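Local coordinates for protein trehalose-6-phosphate phosphatase (Candida albicans, PDB 5DXI) that is a phosphatase of the HAD superfamily that binds magnesium, beryllium trifluoride and a glycan, at residues A[131-136]-A[140-145]; A[119-124]-A[182-187]. All blocks are in the same frame, centred on the assembly; numbering follows the deposited sequence.

Interaction 1 (A[131-136]-A[140-145]). With GLC (alpha-D-glucopyranose), chain C; GLC (alpha-D-glucopyranose), chain B.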
ATOM      1  N   SER A 131      17.438  -8.512 -15.146  1.00 43.76           N
ATOM      2  CA  SER A 131      16.736  -8.708 -13.871  1.00 43.55           C
ATOM      3  C   SER A 131      17.706  -8.529 -12.707  1.00 42.49           C
ATOM      4  O   SER A 131      18.917  -8.653 -12.891  1.00 41.31           O
ATOM      5  CB  SER A 131      16.077 -10.093 -13.824  1.00 43.62           C
ATOM      6  OG  SER A 131      17.042 -11.119 -13.681  1.00 44.48           O
ATOM      7  N   ASN A 132      17.194  -8.202 -11.518  1.00 41.69           N
ATOM      8  CA  ASN A 132      18.042  -8.160 -10.326  1.00 37.06           C
ATOM      9  C   ASN A 132      17.260  -8.438  -9.041  1.00 40.72           C
ATOM     10  O   ASN A 132      16.026  -8.399  -9.020  1.00 36.65           O
ATOM     11  CB  ASN A 132      18.762  -6.818 -10.195  1.00 37.31           C
ATOM     12  CG  ASN A 132      17.852  -5.707  -9.719  1.00 36.93           C
ATOM     13  OD1 ASN A 132      16.948  -5.290 -10.429  1.00 41.74           O
ATOM     14  ND2 ASN A 132      18.119  -5.189  -8.527  1.00 37.15           N
ATOM     15  N   ILE A 133      18.009  -8.716  -7.980  1.00 36.98           N
ATOM     16  CA  ILE A 133      17.448  -9.077  -6.688  1.00 36.81           C
ATOM     17  C   ILE A 133      17.559  -7.905  -5.730  1.00 34.94           C
ATOM     18  O   ILE A 133      18.621  -7.315  -5.600  1.00 34.62           O
ATOM     19  CB  ILE A 133      18.184 -10.288  -6.079  1.00 38.00           C
ATOM     20  CG1 ILE A 133      17.974 -11.535  -6.930  1.00 39.21           C
ATOM     21  CG2 ILE A 133      17.726 -10.541  -4.642  1.00 40.02           C
ATOM     22  CD1 ILE A 133      18.884 -12.679  -6.545  1.00 45.03           C
ATOM     23  N   GLU A 134      16.463  -7.572  -5.060  1.00 35.33           N
ATOM     24  CA  GLU A 134      16.493  -6.557  -4.013  1.00 34.41           C
ATOM     25  C   GLU A 134      16.273  -7.240  -2.664  1.00 35.43           C
ATOM     26  O   GLU A 134      15.192  -7.769  -2.400  1.00 30.86           O
ATOM     27  CB  GLU A 134      15.425  -5.487  -4.253  1.00 34.43           C
ATOM     28  CG  GLU A 134      15.417  -4.379  -3.217  1.00 32.08           C
ATOM     29  CD  GLU A 134      14.243  -3.423  -3.385  1.00 35.00           C
ATOM     30  OE1 GLU A 134      13.350  -3.668  -4.249  1.00 31.63           O
ATOM     31  OE2 GLU A 134      14.226  -2.414  -2.654  1.00 34.34           O
ATOM     32  N   ARG A 135      17.297  -7.217  -1.820  1.00 35.27           N
ATOM     33  CA  ARG A 135      17.219  -7.812  -0.491  1.00 36.99           C
ATOM     34  C   ARG A 135      16.906  -6.738   0.529  1.00 34.18           C
ATOM     35  O   ARG A 135      17.748  -5.914   0.859  1.00 35.30           O
ATOM     36  CB  ARG A 135      18.531  -8.515  -0.133  1.00 36.50           C
ATOM     37  CG  ARG A 135      18.821  -9.723  -0.997  1.00 38.31           C
ATOM     38  CD  ARG A 135      20.266 -10.200  -0.895  1.00 44.69           C
ATOM     39  NE  ARG A 135      20.498 -11.230  -1.903  1.00 49.34           N
ATOM     40  CZ  ARG A 135      21.013 -11.004  -3.109  1.00 45.78           C
ATOM     41  NH1 ARG A 135      21.406  -9.781  -3.451  1.00 45.30           N
ATOM     42  NH2 ARG A 135      21.156 -12.010  -3.965  1.00 41.17           N
ATOM     43  N   LYS A 136      15.680  -6.726   1.025  1.00 32.71           N
ATOM     44  CA  LYS A 136      15.355  -5.765   2.064  1.00 30.24           C
ATOM     45  C   LYS A 136      15.617  -6.451   3.405  1.00 34.39           C
ATOM     46  O   LYS A 136      16.224  -7.516   3.427  1.00 35.78           O
ATOM     47  CB  LYS A 136      13.915  -5.285   1.909  1.00 31.17           C
ATOM     48  CG  LYS A 136      13.618  -4.715   0.515  1.00 32.78           C
ATOM     49  CD  LYS A 136      12.119  -4.499   0.363  1.00 34.67           C
ATOM     50  CE  LYS A 136      11.677  -4.610  -1.072  1.00 34.95           C
ATOM     51  NZ  LYS A 136      10.212  -4.420  -1.231  1.00 28.42           N
ATOM     52  N   LEU A 140      11.984 -10.042   0.274  1.00 32.95           N
ATOM     53  CA  LEU A 140      12.906 -10.093  -0.863  1.00 34.26           C
ATOM     54  C   LEU A 140      12.140  -9.839  -2.145  1.00 32.83           C
ATOM     55  O   LEU A 140      10.993 -10.264  -2.284  1.00 34.92           O
ATOM     56  CB  LEU A 140      13.621 -11.442  -0.950  1.00 35.68           C
ATOM     57  CG  LEU A 140      14.747 -11.677   0.057  1.00 42.29           C
ATOM     58  CD1 LEU A 140      14.212 -12.315   1.322  1.00 40.78           C
ATOM     59  CD2 LEU A 140      15.860 -12.519  -0.560  1.00 46.14           C
ATOM     60  N   THR A 141      12.775  -9.135  -3.077  1.00 34.67           N
ATOM     61  CA  THR A 141      12.131  -8.756  -4.323  1.00 36.03           C
ATOM     62  C   THR A 141      12.978  -9.165  -5.519  1.00 33.32           C
ATOM     63  O   THR A 141      14.170  -8.883  -5.562  1.00 32.16           O
ATOM     64  CB  THR A 141      11.893  -7.230  -4.378  1.00 33.47           C
ATOM     65  OG1 THR A 141      11.132  -6.823  -3.237  1.00 34.37           O
ATOM     66  CG2 THR A 141      11.147  -6.850  -5.634  1.00 33.14           C
ATOM     67  N   TRP A 142      12.367  -9.846  -6.483  1.00 35.54           N
ATOM     68  CA  TRP A 142      13.049 -10.084  -7.746  1.00 38.35           C
ATOM     69  C   TRP A 142      12.441  -9.181  -8.815  1.00 37.34           C
ATOM     70  O   TRP A 142      11.247  -9.275  -9.117  1.00 36.67           O
ATOM     71  CB  TRP A 142      12.972 -11.555  -8.154  1.00 38.76           C
ATOM     72  CG  TRP A 142      13.709 -11.850  -9.437  1.00 39.99           C
ATOM     73  CD1 TRP A 142      15.051 -11.691  -9.680  1.00 42.82           C
ATOM     74  CD2 TRP A 142      13.140 -12.356 -10.651  1.00 42.14           C
ATOM     75  NE1 TRP A 142      15.347 -12.062 -10.974  1.00 41.92           N
ATOM     76  CE2 TRP A 142      14.192 -12.479 -11.587  1.00 44.46           C
ATOM     77  CE3 TRP A 142      11.846 -12.718 -11.037  1.00 39.68           C
ATOM     78  CZ2 TRP A 142      13.984 -12.947 -12.884  1.00 45.78           C
ATOM     79  CZ3 TRP A 142      11.641 -13.188 -12.325  1.00 45.77           C
ATOM     80  CH2 TRP A 142      12.703 -13.295 -13.233  1.00 46.90           C
ATOM     81  N   HIS A 143      13.272  -8.294  -9.355  1.00 36.48           N
ATOM     82  CA  HIS A 143      12.859  -7.333 -10.377  1.00 37.33           C
ATOM     83  C   HIS A 143      13.179  -7.824 -11.789  1.00 40.19           C
ATOM     84  O   HIS A 143      14.298  -8.252 -12.044  1.00 37.47           O
ATOM     85  CB  HIS A 143      13.561  -5.993 -10.180  1.00 35.18           C
ATOM     86  CG  HIS A 143      13.137  -5.236  -8.962  1.00 38.73           C
ATOM     87  ND1 HIS A 143      11.995  -4.464  -8.924  1.00 32.55           N
ATOM     88  CD2 HIS A 143      13.723  -5.100  -7.748  1.00 35.88           C
ATOM     89  CE1 HIS A 143      11.897  -3.886  -7.742  1.00 35.39           C
ATOM     90  NE2 HIS A 143      12.929  -4.258  -7.007  1.00 32.16           N
ATOM     91  N   TYR A 144      12.224  -7.728 -12.711  1.00 41.07           N
ATOM     92  CA  TYR A 144      12.525  -8.053 -14.108  1.00 42.82           C
ATOM     93  C   TYR A 144      11.973  -7.028 -15.104  1.00 44.17           C
ATOM     94  O   TYR A 144      11.791  -7.339 -16.282  1.00 40.98           O
ATOM     95  CB  TYR A 144      12.012  -9.456 -14.466  1.00 37.98           C
ATOM     96  CG  TYR A 144      10.530  -9.693 -14.299  1.00 41.71           C
ATOM     97  CD1 TYR A 144       9.655  -9.515 -15.365  1.00 40.70           C
ATOM     98  CD2 TYR A 144      10.002 -10.122 -13.085  1.00 38.74           C
ATOM     99  CE1 TYR A 144       8.291  -9.747 -15.226  1.00 44.83           C
ATOM    100  CE2 TYR A 144       8.629 -10.362 -12.935  1.00 36.49           C
ATOM    101  CZ  TYR A 144       7.782 -10.165 -14.010  1.00 40.03           C
ATOM    102  OH  TYR A 144       6.427 -10.385 -13.888  1.00 38.66           O
ATOM    103  N   ARG A 145      11.719  -5.809 -14.635  1.00 41.35           N
ATOM    104  CA  ARG A 145      11.212  -4.751 -15.508  1.00 41.03           C
ATOM    105  C   ARG A 145      12.200  -4.463 -16.654  1.00 44.93           C
ATOM    106  O   ARG A 145      11.799  -4.259 -17.796  1.00 43.28           O
ATOM    107  CB  ARG A 145      10.920  -3.479 -14.702  1.00 37.70           C
ATOM    108  CG  ARG A 145      10.393  -2.306 -15.526  1.00 36.02           C
ATOM    109  CD  ARG A 145       9.801  -1.228 -14.627  1.00 34.19           C
ATOM    110  NE  ARG A 145       8.723  -1.768 -13.786  1.00 33.58           N
ATOM    111  CZ  ARG A 145       7.484  -2.012 -14.206  1.00 37.50           C
ATOM    112  NH1 ARG A 145       7.147  -1.766 -15.477  1.00 36.95           N
ATOM    113  NH2 ARG A 145       6.572  -2.511 -13.364  1.00 33.91           N
TER
HETATM  114  C1  GLC C   2       9.178  -0.650  -5.952  1.00 29.01           C
HETATM  115  C2  GLC C   2      10.326  -1.222  -5.131  1.00 31.87           C
HETATM  116  C3  GLC C   2       9.871  -2.515  -4.447  1.00 29.58           C
HETATM  117  C4  GLC C   2       8.636  -2.231  -3.610  1.00 30.35           C
HETATM  118  C5  GLC C   2       7.553  -1.645  -4.511  1.00 29.08           C
HETATM  119  C6  GLC C   2       6.354  -1.240  -3.674  1.00 30.66           C
HETATM  120  O1  GLC C   2       8.857  -1.531  -7.027  1.00 31.34           O
HETATM  121  O2  GLC C   2      11.430  -1.471  -5.996  1.00 29.35           O
HETATM  122  O3  GLC C   2      10.898  -3.001  -3.595  1.00 29.18           O
HETATM  123  O4  GLC C   2       8.148  -3.444  -2.999  1.00 29.84           O
HETATM  124  O5  GLC C   2       8.012  -0.464  -5.148  1.00 30.92           O
HETATM  125  O6  GLC C   2       6.731  -0.158  -2.814  1.00 28.91           O
HETATM  126  C1  GLC B   1       7.927  -0.933  -7.943  1.00 33.21           C
HETATM  127  C2  GLC B   1       7.771  -1.799  -9.175  1.00 31.20           C
HETATM  128  C3  GLC B   1       9.067  -1.813  -9.976  1.00 29.62           C
HETATM  129  C4  GLC B   1       9.454  -0.389 -10.366  1.00 35.20           C
HETATM  130  C5  GLC B   1       9.583   0.445  -9.094  1.00 34.42           C
HETATM  131  C6  GLC B   1       9.872   1.913  -9.379  1.00 31.82           C
HETATM  132  O2  GLC B   1       7.435  -3.138  -8.820  1.00 31.76           O
HETATM  133  O3  GLC B   1       8.880  -2.632 -11.133  1.00 32.41           O
HETATM  134  O4  GLC B   1      10.714  -0.384 -11.041  1.00 35.14           O
HETATM  135  O5  GLC B   1       8.355   0.378  -8.347  1.00 31.19           O
HETATM  136  O6  GLC B   1       8.703   2.502  -9.980  1.00 33.17           O
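Glu134 and His143 meet across a β hairpin, next to a bound glucose. The hairpin joins strands 132-135 and 140-143 in an antiparallel four-stranded sheet, which in this HAD-type phosphatase is probably part of the cap. Its backbone bonds come in two doubled pairs, Asn132 with His143 and Glu134 with Thr141, the shortest running from Glu134 N to Thr141 O (2.7 Å). Ile133-Trp142 and Arg135-Leu140 are the non-hydrogen-bonded pairs.

The polar contacts gather on the face that carries Glu134, Thr141 and His143. His143 NE2 gives its N-H to Glu134 OE1 at 2.9 Å, almost straight (172°) and in the ring plane, but reaches the oxygen from its anti side, 29° out of the carboxylate plane. The same OE1 accepts O3 of the chain C glucose at 2.6 Å, a task suited to an acid whose extended chain carries the carboxylate beyond the sheet. Lys136 NZ donates to that O3 at 2.8 Å and also meets O4, the Gly69 carbonyl and, in a salt bridge, Glu183; so many acceptors suit a lysine. Arg145 NE serves the chain B glucose, donating to its O3 at 2.8 Å. Thr141 CG2 stands 3.4 Å above the plane of the His143 ring, offset toward its rim, and the Asn132 amide lies alongside, nearly parallel to the ring.

The face of Ile133, Arg135, Leu140 and Trp142 is mainly apolar and turns to helices 113-126 and 149-165. Trp142, a large aromatic fit for packing under two helices, brings CD1 to 4.0 Å from Ile133 CG1, which lies at the indole edge. At the margin Arg135 forms a salt bridge with Asp118, and Ile133 CG2 sits 3.6 Å above the centre of the Arg135 guanidinium plane.

Interaction 2 (A[119-124]-A[182-187]); sequences DIFKYY and IEVRPK. With GLC (alpha-D-glucopyranose), chain C.
Glu183 OE1, on the strand whose residues Ile182 and Val184 pack against Phe121, is gripped by several groups: a salt bridge from Lys136 NZ and weak hydrogen bonds with Thr141 OG1 and His90 NE2. The other oxygen, OE2, accepts O4 of the chain C glucose, although the modelled distance of 2.4 Å from OE2 to O4 is very short and its exact value is doubtful. A carboxylate suits this place because one oxygen can take the protein donors while the other takes the sugar hydroxyl.

Glu183 points away from helix 113-126, whereas its neighbours Ile182 and Val184 point toward it, so one strand presents acid to the pocket and hydrocarbon to the helix. This is a helix packed on an antiparallel sheet, in what is probably the α/β cap of this HAD-type phosphatase, and Phe121 is the helix residue that spans the gap. With CG beside the backbone N (chi1 -82°), its ring reaches out from the helix until CZ lies 3.9 Å from Ile182 CG2. The same CZ comes to 4.1 Å from Val184 CG2, both contacts being purely van der Waals. A long, flat aromatic is apt here, since the CA atoms of Phe121 and Ile182 are 9.2 Å apart, and two β-branched residues give the strand methyl groups close to its backbone.

Phe121 also meets the ring of Trp142 and touches Leu163 of helix 149-165. Val184 packs in addition on Trp113 and Val117, an earlier part of the same helix.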
ATOM      1  N   ASP A 119      18.392 -18.085  -3.132  1.00 46.47           N
ATOM      2  CA  ASP A 119      18.957 -19.096  -4.025  1.00 48.90           C
ATOM      3  C   ASP A 119      18.103 -19.288  -5.269  1.00 47.40           C
ATOM      4  O   ASP A 119      18.617 -19.396  -6.380  1.00 49.23           O
ATOM      5  CB  ASP A 119      19.111 -20.430  -3.290  1.00 52.12           C
ATOM      6  CG  ASP A 119      20.272 -20.422  -2.312  1.00 51.90           C
ATOM      7  OD1 ASP A 119      21.041 -19.438  -2.311  1.00 51.99           O
ATOM      8  OD2 ASP A 119      20.404 -21.389  -1.536  1.00 56.19           O
ATOM      9  N   ILE A 120      16.794 -19.327  -5.081  1.00 44.28           N
ATOM     10  CA  ILE A 120      15.900 -19.526  -6.206  1.00 48.43           C
ATOM     11  C   ILE A 120      15.934 -18.294  -7.127  1.00 47.18           C
ATOM     12  O   ILE A 120      15.977 -18.432  -8.352  1.00 49.36           O
ATOM     13  CB  ILE A 120      14.467 -19.831  -5.724  1.00 47.25           C
ATOM     14  CG1 ILE A 120      14.451 -21.195  -5.028  1.00 50.28           C
ATOM     15  CG2 ILE A 120      13.477 -19.795  -6.885  1.00 47.06           C
ATOM     16  CD1 ILE A 120      13.158 -21.524  -4.293  1.00 53.55           C
ATOM     17  N   PHE A 121      15.950 -17.102  -6.527  1.00 45.34           N
ATOM     18  CA  PHE A 121      16.018 -15.851  -7.277  1.00 45.25           C
ATOM     19  C   PHE A 121      17.331 -15.749  -8.058  1.00 48.99           C
ATOM     20  O   PHE A 121      17.358 -15.224  -9.172  1.00 48.82           O
ATOM     21  CB  PHE A 121      15.864 -14.636  -6.350  1.00 44.53           C
ATOM     22  CG  PHE A 121      14.425 -14.298  -6.004  1.00 44.47           C
ATOM     23  CD1 PHE A 121      13.375 -14.839  -6.730  1.00 39.22           C
ATOM     24  CD2 PHE A 121      14.131 -13.433  -4.947  1.00 41.50           C
ATOM     25  CE1 PHE A 121      12.050 -14.532  -6.410  1.00 42.59           C
ATOM     26  CE2 PHE A 121      12.808 -13.114  -4.625  1.00 36.04           C
ATOM     27  CZ  PHE A 121      11.771 -13.666  -5.355  1.00 38.06           C
ATOM     28  N   LYS A 122      18.422 -16.231  -7.471  1.00 46.26           N
ATOM     29  CA  LYS A 122      19.714 -16.187  -8.153  1.00 47.78           C
ATOM     30  C   LYS A 122      19.699 -17.021  -9.438  1.00 50.59           C
ATOM     31  O   LYS A 122      20.261 -16.618 -10.460  1.00 53.31           O
ATOM     32  CB  LYS A 122      20.833 -16.657  -7.222  1.00 45.18           C
ATOM     33  CG  LYS A 122      21.293 -15.599  -6.236  1.00 44.03           C
ATOM     34  CD  LYS A 122      22.362 -16.138  -5.303  1.00 46.54           C
ATOM     35  CE  LYS A 122      22.998 -15.024  -4.493  1.00 48.19           C
ATOM     36  NZ  LYS A 122      23.784 -15.563  -3.346  1.00 49.52           N
ATOM     37  N   TYR A 123      19.038 -18.173  -9.385  1.00 51.64           N
ATOM     38  CA  TYR A 123      18.879 -19.023 -10.560  1.00 53.98           C
ATOM     39  C   TYR A 123      18.114 -18.328 -11.684  1.00 55.82           C
ATOM     40  O   TYR A 123      18.526 -18.373 -12.845  1.00 58.35           O
ATOM     41  CB  TYR A 123      18.177 -20.328 -10.176  1.00 56.81           C
ATOM     42  CG  TYR A 123      17.810 -21.217 -11.350  1.00 60.80           C
ATOM     43  CD1 TYR A 123      18.722 -22.124 -11.879  1.00 61.51           C
ATOM     44  CD2 TYR A 123      16.530 -21.178 -11.900  1.00 60.67           C
ATOM     45  CE1 TYR A 123      18.383 -22.944 -12.942  1.00 63.15           C
ATOM     46  CE2 TYR A 123      16.180 -21.995 -12.964  1.00 64.16           C
ATOM     47  CZ  TYR A 123      17.110 -22.877 -13.481  1.00 67.94           C
ATOM     48  OH  TYR A 123      16.762 -23.691 -14.535  1.00 71.20           O
ATOM     49  N   TYR A 124      16.998 -17.694 -11.348  1.00 52.94           N
ATOM     50  CA  TYR A 124      16.184 -17.064 -12.375  1.00 52.89           C
ATOM     51  C   TYR A 124      16.784 -15.740 -12.820  1.00 51.81           C
ATOM     52  O   TYR A 124      16.550 -15.307 -13.944  1.00 53.61           O
ATOM     53  CB  TYR A 124      14.742 -16.885 -11.891  1.00 51.14           C
ATOM     54  CG  TYR A 124      13.992 -18.193 -11.868  1.00 53.58           C
ATOM     55  CD1 TYR A 124      13.390 -18.687 -13.020  1.00 54.27           C
ATOM     56  CD2 TYR A 124      13.897 -18.944 -10.704  1.00 53.45           C
ATOM     57  CE1 TYR A 124      12.716 -19.887 -13.014  1.00 51.69           C
ATOM     58  CE2 TYR A 124      13.221 -20.144 -10.686  1.00 51.56           C
ATOM     59  CZ  TYR A 124      12.634 -20.613 -11.843  1.00 54.43           C
ATOM     60  OH  TYR A 124      11.955 -21.811 -11.824  1.00 56.76           O
ATOM     61  N   ILE A 182       8.623 -10.262  -8.412  1.00 35.43           N
ATOM     62  CA  ILE A 182       8.097 -11.249  -7.495  1.00 34.95           C
ATOM     63  C   ILE A 182       8.574 -10.814  -6.119  1.00 36.49           C
ATOM     64  O   ILE A 182       9.733 -10.438  -5.965  1.00 32.18           O
ATOM     65  CB  ILE A 182       8.575 -12.676  -7.812  1.00 38.24           C
ATOM     66  CG1 ILE A 182       8.012 -13.133  -9.153  1.00 36.08           C
ATOM     67  CG2 ILE A 182       8.105 -13.656  -6.739  1.00 34.69           C
ATOM     68  CD1 ILE A 182       8.605 -14.434  -9.632  1.00 42.23           C
ATOM     69  N   GLU A 183       7.719 -10.850  -5.120  1.00 33.61           N
ATOM     70  CA  GLU A 183       8.128 -10.494  -3.781  1.00 36.42           C
ATOM     71  C   GLU A 183       7.753 -11.620  -2.860  1.00 34.43           C
ATOM     72  O   GLU A 183       6.749 -12.239  -3.053  1.00 36.47           O
ATOM     73  CB  GLU A 183       7.478  -9.177  -3.328  1.00 34.77           C
ATOM     74  CG  GLU A 183       7.821  -7.956  -4.175  1.00 36.31           C
ATOM     75  CD  GLU A 183       8.005  -6.684  -3.377  1.00 37.18           C
ATOM     76  OE1 GLU A 183       8.419  -6.747  -2.236  1.00 44.27           O
ATOM     77  OE2 GLU A 183       7.753  -5.613  -3.903  1.00 40.47           O
ATOM     78  N   VAL A 184       8.585 -11.884  -1.875  1.00 35.50           N
ATOM     79  CA  VAL A 184       8.309 -12.896  -0.863  1.00 35.72           C
ATOM     80  C   VAL A 184       8.420 -12.308   0.541  1.00 34.37           C
ATOM     81  O   VAL A 184       9.393 -11.631   0.871  1.00 34.47           O
ATOM     82  CB  VAL A 184       9.267 -14.096  -0.988  1.00 37.36           C
ATOM     83  CG1 VAL A 184       8.980 -15.117   0.100  1.00 36.95           C
ATOM     84  CG2 VAL A 184       9.132 -14.745  -2.370  1.00 36.48           C
ATOM     85  N   ARG A 185       7.410 -12.550   1.363  1.00 34.92           N
ATOM     86  CA  ARG A 185       7.437 -12.059   2.723  1.00 33.64           C
ATOM     87  C   ARG A 185       6.536 -12.949   3.582  1.00 35.04           C
ATOM     88  O   ARG A 185       5.724 -13.692   3.033  1.00 32.11           O
ATOM     89  CB  ARG A 185       7.002 -10.594   2.758  1.00 35.69           C
ATOM     90  CG  ARG A 185       5.602 -10.393   2.307  1.00 36.59           C
ATOM     91  CD  ARG A 185       4.785  -9.593   3.304  1.00 36.67           C
ATOM     92  NE  ARG A 185       3.528  -9.217   2.669  1.00 38.24           N
ATOM     93  CZ  ARG A 185       2.511 -10.048   2.491  1.00 37.22           C
ATOM     94  NH1 ARG A 185       2.580 -11.296   2.946  1.00 41.21           N
ATOM     95  NH2 ARG A 185       1.417  -9.629   1.881  1.00 39.07           N
ATOM     96  N   PRO A 186       6.699 -12.887   4.925  1.00 35.92           N
ATOM     97  CA  PRO A 186       5.891 -13.706   5.837  1.00 35.36           C
ATOM     98  C   PRO A 186       4.426 -13.487   5.572  1.00 33.78           C
ATOM     99  O   PRO A 186       4.023 -12.363   5.262  1.00 30.81           O
ATOM    100  CB  PRO A 186       6.277 -13.189   7.228  1.00 32.96           C
ATOM    101  CG  PRO A 186       7.654 -12.634   7.052  1.00 34.13           C
ATOM    102  CD  PRO A 186       7.654 -12.036   5.662  1.00 32.70           C
ATOM    103  N   LYS A 187       3.650 -14.559   5.646  1.00 34.23           N
ATOM    104  CA  LYS A 187       2.255 -14.495   5.280  1.00 37.14           C
ATOM    105  C   LYS A 187       1.443 -13.714   6.305  1.00 37.61           C
ATOM    106  O   LYS A 187       0.430 -13.101   5.962  1.00 38.07           O
ATOM    107  CB  LYS A 187       1.686 -15.907   5.092  1.00 43.24           C
ATOM    108  CG  LYS A 187       0.320 -15.915   4.435  1.00 45.54           C
ATOM    109  CD  LYS A 187       0.004 -17.250   3.755  1.00 48.05           C
ATOM    110  CE  LYS A 187      -0.421 -18.301   4.750  1.00 52.48           C
ATOM    111  NZ  LYS A 187      -1.758 -17.975   5.321  1.00 61.02           N
TER
HETATM  112  C1  GLC C   2       9.178  -0.650  -5.952  1.00 29.01           C
HETATM  113  C2  GLC C   2      10.326  -1.222  -5.131  1.00 31.87           C
HETATM  114  C3  GLC C   2       9.871  -2.515  -4.447  1.00 29.58           C
HETATM  115  C4  GLC C   2       8.636  -2.231  -3.610  1.00 30.35           C
HETATM  116  C5  GLC C   2       7.553  -1.645  -4.511  1.00 29.08           C
HETATM  117  C6  GLC C   2       6.354  -1.240  -3.674  1.00 30.66           C
HETATM  118  O1  GLC C   2       8.857  -1.531  -7.027  1.00 31.34           O
HETATM  119  O2  GLC C   2      11.430  -1.471  -5.996  1.00 29.35           O
HETATM  120  O3  GLC C   2      10.898  -3.001  -3.595  1.00 29.18           O
HETATM  121  O4  GLC C   2       8.148  -3.444  -2.999  1.00 29.84           O
HETATM  122  O5  GLC C   2       8.012  -0.464  -5.148  1.00 30.92           O
HETATM  123  O6  GLC C   2       6.731  -0.158  -2.814  1.00 28.91           O

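How the interactions relate
Both interactions involve one antiparallel sheet, in which strands 140-143 and 181-186 are neighbours, joined by Trp142 N to Ile182 O and Leu140 O to Val184 N. Interaction 1 pairs two strands that follow each other closely in sequence and is partly buried; its chemistry is mostly polar, from backbone bonds to sugar-binding side chains. Interaction 2 brings together distant parts of the chain, is fully buried and apolar across its segments. Trp142 and Phe121 meet on the helix-covered face and connect the two. On the opposite face interaction 1 and, through Glu183, the strand of interaction 2 reach the chain C glucose, so the sheet separates a largely apolar, helix-covered side from a sugar-binding one.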